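Local coordinates for putative peptidase (Clostridium acetobutylicum, PDB 3K9T), which binds one zinc ion per subunit and probably acts in the biosynthesis of modified polysaccharides, with no peptidase activity expected despite its aminopeptidase-like domain, at residues M107-L112 with L149-Y154; W137-T142 with Y154-D159. All blocks are in the same frame, centred on the assembly; numbering follows the deposited sequence.

Contact 1 (M107-L112 with L149-Y154)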
loop_
_atom_site.group_PDB
_atom_site.type_symbol
_atom_site.label_atom_id
_atom_site.label_comp_id
_atom_site.label_asym_id
_atom_site.label_seq_id
_atom_site.Cartn_x
_atom_site.Cartn_y
_atom_site.Cartn_z
HETATM N N MSE A 107 48.879 42.561 1.092
HETATM C CA MSE A 107 47.792 42.974 1.948
HETATM C C MSE A 107 48.097 42.650 3.403
HETATM O O MSE A 107 48.908 41.761 3.709
HETATM C CB MSE A 107 46.447 42.381 1.498
HETATM C CG MSE A 107 46.533 41.297 0.468
HETATM SE SE MSE A 107 44.754 40.773 -0.107
HETATM C CE MSE A 107 45.235 40.471 -1.927
ATOM N N THR A 108 47.483 43.427 4.288
ATOM C CA THR A 108 47.596 43.189 5.708
ATOM C C THR A 108 46.603 42.073 6.062
ATOM O O THR A 108 45.700 41.772 5.270
ATOM C CB THR A 108 47.318 44.463 6.522
ATOM O OG1 THR A 108 45.907 44.670 6.634
ATOM C CG2 THR A 108 48.002 45.695 5.876
ATOM N N LEU A 109 46.772 41.462 7.238
ATOM C CA LEU A 109 45.896 40.359 7.659
ATOM C C LEU A 109 44.424 40.752 7.572
ATOM O O LEU A 109 43.595 39.972 7.055
ATOM C CB LEU A 109 46.226 39.851 9.078
ATOM C CG LEU A 109 45.504 38.557 9.537
ATOM C CD1 LEU A 109 45.799 37.380 8.633
ATOM C CD2 LEU A 109 45.845 38.163 10.962
ATOM N N ASP A 110 44.109 41.961 8.050
ATOM C CA ASP A 110 42.729 42.448 8.051
ATOM C C ASP A 110 42.125 42.622 6.656
ATOM O O ASP A 110 40.904 42.488 6.492
ATOM C CB ASP A 110 42.636 43.753 8.813
ATOM C CG ASP A 110 43.007 43.592 10.262
ATOM O OD1 ASP A 110 42.534 42.616 10.891
ATOM O OD2 ASP A 110 43.780 44.436 10.765
ATOM N N GLU A 111 42.964 42.916 5.658
ATOM C CA GLU A 111 42.470 43.078 4.280
ATOM C C GLU A 111 42.346 41.694 3.631
ATOM O O GLU A 111 41.474 41.494 2.799
ATOM C CB GLU A 111 43.351 44.020 3.415
ATOM C CG GLU A 111 44.367 44.852 4.167
ATOM C CD GLU A 111 45.030 45.954 3.331
ATOM O OE1 GLU A 111 44.406 47.024 3.126
ATOM O OE2 GLU A 111 46.205 45.775 2.930
ATOM N N LEU A 112 43.218 40.758 4.018
ATOM C CA LEU A 112 43.180 39.381 3.508
ATOM C C LEU A 112 41.996 38.573 4.069
ATOM O O LEU A 112 41.315 37.847 3.318
ATOM C CB LEU A 112 44.492 38.645 3.832
ATOM C CG LEU A 112 44.822 37.291 3.176
ATOM C CD1 LEU A 112 44.769 37.335 1.647
ATOM C CD2 LEU A 112 46.199 36.822 3.637
ATOM N N LEU A 149 47.844 32.740 12.572
ATOM C CA LEU A 149 48.300 33.800 11.639
ATOM C C LEU A 149 48.431 35.168 12.286
ATOM O O LEU A 149 47.595 35.564 13.084
ATOM C CB LEU A 149 47.364 33.966 10.447
ATOM C CG LEU A 149 47.402 32.965 9.297
ATOM C CD1 LEU A 149 46.242 33.313 8.411
ATOM C CD2 LEU A 149 48.720 33.035 8.545
ATOM N N CYS A 150 49.462 35.907 11.883
ATOM C CA CYS A 150 49.753 37.243 12.442
ATOM C C CYS A 150 49.235 38.439 11.691
ATOM O O CYS A 150 48.912 38.364 10.494
ATOM C CB CYS A 150 51.248 37.455 12.480
ATOM S SG CYS A 150 51.915 36.486 13.723
ATOM N N ASP A 151 49.178 39.551 12.425
ATOM C CA ASP A 151 49.058 40.858 11.815
ATOM C C ASP A 151 50.365 40.970 11.045
ATOM O O ASP A 151 51.433 40.679 11.591
ATOM C CB ASP A 151 48.937 41.975 12.860
ATOM C CG ASP A 151 47.493 42.359 13.151
ATOM O OD1 ASP A 151 46.621 41.466 13.190
ATOM O OD2 ASP A 151 47.233 43.570 13.335
ATOM N N ASP A 152 50.293 41.343 9.773
ATOM C CA ASP A 152 51.485 41.314 8.936
ATOM C C ASP A 152 51.161 41.861 7.551
ATOM O O ASP A 152 50.001 42.192 7.267
ATOM C CB ASP A 152 51.986 39.852 8.816
ATOM C CG ASP A 152 53.416 39.748 8.341
ATOM O OD1 ASP A 152 54.099 40.771 8.320
ATOM O OD2 ASP A 152 53.873 38.652 7.977
ATOM N N ASP A 153 52.200 42.002 6.723
ATOM C CA ASP A 153 52.038 42.282 5.300
ATOM C C ASP A 153 52.318 40.967 4.611
ATOM O O ASP A 153 53.391 40.362 4.767
ATOM C CB ASP A 153 52.971 43.386 4.777
ATOM C CG ASP A 153 52.436 44.787 5.053
ATOM O OD1 ASP A 153 51.272 45.087 4.677
ATOM O OD2 ASP A 153 53.193 45.585 5.644
ATOM N N TYR A 154 51.316 40.517 3.871
ATOM C CA TYR A 154 51.378 39.246 3.202
ATOM C C TYR A 154 51.420 39.458 1.703
ATOM O O TYR A 154 50.708 40.301 1.189
ATOM C CB TYR A 154 50.148 38.406 3.576
ATOM C CG TYR A 154 50.127 37.900 5.004
ATOM C CD1 TYR A 154 50.861 36.771 5.369
ATOM C CD2 TYR A 154 49.362 38.536 5.986
ATOM C CE1 TYR A 154 50.851 36.293 6.671
ATOM C CE2 TYR A 154 49.334 38.058 7.298
ATOM C CZ TYR A 154 50.085 36.928 7.637
ATOM O OH TYR A 154 50.086 36.435 8.932
#
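Met107, present as selenomethionine, and Tyr154 form an antiparallel hydrogen-bonded pair in which each backbone N-H meets the other's carbonyl: Met107 N to Tyr154 O at 2.9 Å and Tyr154 N to Met107 O at 2.7 Å. One residue on, Thr108 takes the N-cap position and the chain turns into helix 109-112; Thr108 O accepts from both Glu111 N and Leu112 N, and Glu111 OE2 accepts from Thr108 N at 3.0 Å through its anti lone pair. The first helical N-H, that of Leu109, makes a weak, bent bond (128°) to Asp152 O.

The tight part centres on the Leu109 side chain. With CG anti to the backbone N (chi1 -171°), it lies beside the Tyr154 ring, pointing the same way, and CD1 comes within 3.8 Å of CE2. Its other branch, CD2, presses on Cys150 O at 3.1 Å. That oxygen also receives the Tyr154 hydroxyl at 2.7 Å, a bond that ties this end of the ring back to the loop 149-152 leading into its own strand.

The solvent side is looser. Thr108 CG2 only brushes Asp153 OD1. Separately, Asp110 OD2 and Asp151 OD2 come to 4.4 Å, like charges that solvent may screen.

Strand 103-108 is thus paired at the edge of the insert's antiparallel sheet, while Leu112 and Tyr154 both pack on Val78 of strand 70-79 and Leu149 reaches Val86 of strand 85-88.

Contact 2 (W137-T142 with Y154-D159)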
loop_
_atom_site.group_PDB
_atom_site.type_symbol
_atom_site.label_atom_id
_atom_site.label_comp_id
_atom_site.label_asym_id
_atom_site.label_seq_id
_atom_site.Cartn_x
_atom_site.Cartn_y
_atom_site.Cartn_z
ATOM N N TRP A 137 37.785 35.420 -5.896
ATOM C CA TRP A 137 38.981 34.682 -5.511
ATOM C C TRP A 137 39.020 34.369 -4.010
ATOM O O TRP A 137 38.567 35.145 -3.182
ATOM C CB TRP A 137 40.281 35.385 -5.963
ATOM C CG TRP A 137 40.620 36.669 -5.276
ATOM C CD1 TRP A 137 40.220 37.906 -5.648
ATOM C CD2 TRP A 137 41.446 36.845 -4.114
ATOM N NE1 TRP A 137 40.722 38.844 -4.785
ATOM C CE2 TRP A 137 41.487 38.221 -3.839
ATOM C CE3 TRP A 137 42.145 35.975 -3.278
ATOM C CZ2 TRP A 137 42.203 38.759 -2.761
ATOM C CZ3 TRP A 137 42.873 36.516 -2.197
ATOM C CH2 TRP A 137 42.890 37.894 -1.955
ATOM N N GLY A 138 39.568 33.221 -3.652
ATOM C CA GLY A 138 39.640 32.867 -2.249
ATOM C C GLY A 138 40.711 31.860 -1.899
ATOM O O GLY A 138 41.208 31.137 -2.760
ATOM N N PHE A 139 41.085 31.848 -0.628
ATOM C CA PHE A 139 41.965 30.838 -0.095
ATOM C C PHE A 139 41.235 30.125 1.042
ATOM O O PHE A 139 40.555 30.779 1.874
ATOM C CB PHE A 139 43.255 31.437 0.463
ATOM C CG PHE A 139 44.255 31.830 -0.574
ATOM C CD1 PHE A 139 45.196 30.913 -1.037
ATOM C CD2 PHE A 139 44.243 33.106 -1.120
ATOM C CE1 PHE A 139 46.125 31.266 -2.005
ATOM C CE2 PHE A 139 45.172 33.474 -2.088
ATOM C CZ PHE A 139 46.112 32.554 -2.532
ATOM N N SER A 140 41.391 28.796 1.087
ATOM C CA SER A 140 40.904 28.004 2.195
ATOM C C SER A 140 42.068 27.560 3.082
ATOM O O SER A 140 43.161 27.317 2.595
ATOM C CB SER A 140 40.187 26.790 1.653
ATOM O OG SER A 140 38.912 27.136 1.184
ATOM N N LEU A 141 41.834 27.457 4.388
ATOM C CA LEU A 141 42.854 26.939 5.329
ATOM C C LEU A 141 42.203 26.387 6.591
ATOM O O LEU A 141 41.000 26.606 6.829
ATOM C CB LEU A 141 43.869 28.007 5.725
ATOM C CG LEU A 141 43.396 29.197 6.549
ATOM C CD1 LEU A 141 44.613 29.903 7.096
ATOM C CD2 LEU A 141 42.493 30.135 5.724
ATOM N N THR A 142 42.977 25.661 7.403
ATOM C CA THR A 142 42.383 25.139 8.618
ATOM C C THR A 142 42.216 26.296 9.573
ATOM O O THR A 142 42.986 27.277 9.530
ATOM C CB THR A 142 43.175 23.984 9.300
ATOM O OG1 THR A 142 44.401 24.471 9.905
ATOM C CG2 THR A 142 43.394 22.806 8.295
ATOM N N TYR A 154 51.316 40.517 3.871
ATOM C CA TYR A 154 51.378 39.246 3.202
ATOM C C TYR A 154 51.420 39.458 1.703
ATOM O O TYR A 154 50.708 40.301 1.189
ATOM C CB TYR A 154 50.148 38.406 3.576
ATOM C CG TYR A 154 50.127 37.900 5.004
ATOM C CD1 TYR A 154 50.861 36.771 5.369
ATOM C CD2 TYR A 154 49.362 38.536 5.986
ATOM C CE1 TYR A 154 50.851 36.293 6.671
ATOM C CE2 TYR A 154 49.334 38.058 7.298
ATOM C CZ TYR A 154 50.085 36.928 7.637
ATOM O OH TYR A 154 50.086 36.435 8.932
ATOM N N GLU A 155 52.283 38.712 1.020
ATOM C CA GLU A 155 52.252 38.620 -0.433
ATOM C C GLU A 155 51.178 37.576 -0.771
ATOM O O GLU A 155 51.200 36.452 -0.248
ATOM C CB GLU A 155 53.603 38.170 -0.996
ATOM C CG GLU A 155 53.784 38.473 -2.489
ATOM C CD GLU A 155 54.997 37.786 -3.113
ATOM O OE1 GLU A 155 55.697 37.024 -2.420
ATOM O OE2 GLU A 155 55.236 37.991 -4.317
ATOM N N VAL A 156 50.234 37.970 -1.619
ATOM C CA VAL A 156 49.123 37.132 -2.013
ATOM C C VAL A 156 49.194 36.908 -3.510
ATOM O O VAL A 156 49.039 37.846 -4.293
ATOM C CB VAL A 156 47.794 37.796 -1.663
ATOM C CG1 VAL A 156 46.608 36.889 -2.063
ATOM C CG2 VAL A 156 47.769 38.143 -0.168
ATOM N N VAL A 157 49.425 35.656 -3.890
ATOM C CA VAL A 157 49.579 35.274 -5.275
ATOM C C VAL A 157 48.632 34.129 -5.643
ATOM O O VAL A 157 48.642 33.077 -5.002
ATOM C CB VAL A 157 51.031 34.784 -5.553
ATOM C CG1 VAL A 157 51.148 34.260 -6.968
ATOM C CG2 VAL A 157 52.031 35.885 -5.307
ATOM N N ILE A 158 47.787 34.370 -6.639
ATOM C CA ILE A 158 47.054 33.315 -7.326
ATOM C C ILE A 158 47.414 33.473 -8.809
ATOM O O ILE A 158 46.918 34.384 -9.478
ATOM C CB ILE A 158 45.513 33.398 -7.175
ATOM C CG1 ILE A 158 45.081 33.271 -5.714
ATOM C CG2 ILE A 158 44.857 32.305 -8.003
ATOM C CD1 ILE A 158 43.568 33.590 -5.475
ATOM N N ASP A 159 48.278 32.588 -9.302
ATOM C CA ASP A 159 48.730 32.594 -10.687
ATOM C C ASP A 159 47.802 31.719 -11.510
ATOM O O ASP A 159 48.092 30.542 -11.757
ATOM C CB ASP A 159 50.178 32.082 -10.786
ATOM C CG ASP A 159 50.762 32.227 -12.179
ATOM O OD1 ASP A 159 50.121 32.900 -13.019
ATOM O OD2 ASP A 159 51.856 31.661 -12.425
#
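Phe139 and Ile158 meet tip to tip, with ring atom CZ of Phe139 3.4 Å from Ile158 CG1. The apolar packing continues through Trp137, whose CE3 meets Ile158 CD1 at 3.5 Å. Ile158 CG1 stands anti to the carbonyl carbon (chi1 -62°), and the side chain serves both rings: CG1 touches Phe139, while CD1 fits beside CE3 and CB of Trp137 and also approaches Phe139 CE2. Val156, two residues earlier on the same side of the strand, uses one methyl for both rings, CG1 lying 3.7 Å from Phe139 CE2 and 3.8 Å from Trp137 CZ3. Its side chain stands roughly perpendicular to that of Trp137 and runs antiparallel to that of Phe139.

Aromatic and polar groups meet where Phe139 CZ comes to 3.6 Å from Val157 O, which lies at the ring edge, near its plane. The two aromatic side chains also touch, Phe139 CD2 at the edge of the indole.

Backbone hydrogen bonding of 137-142 is directed to other partners, among them Met97 and His117. The arrangement is that of a hydrophobic core beneath one face of an antiparallel sheet, here in the insert domain: strand 139-140 pairs in parallel with strand 116-117, Trp137 stacks on Tyr115, and together they form a small second layer over strand 153-163.

How the contacts relate
Contacts 1 and 2 lie with their centres about 11 Å apart in the insert domain, away from the zinc site. Both use strand 153-163, and their segments meet at Tyr154, which takes part in contact 1 alone. Along the chain the segments alternate: 107-112, 137-142, 149-154, then 154-159. Contact 1 is made within the antiparallel sheet and at its end, where strand 103-108 pairs with strand 153-163; contact 2 packs on one face of that sheet. They join directly, Met107 CG meeting Val156 CG2 at 3.4 Å and Met107 CE meeting Trp137 CH2 at 3.5 Å. Strands 103-108 and 153-163, helix 109-112 and segment 137-142 thus pack into one continuous core.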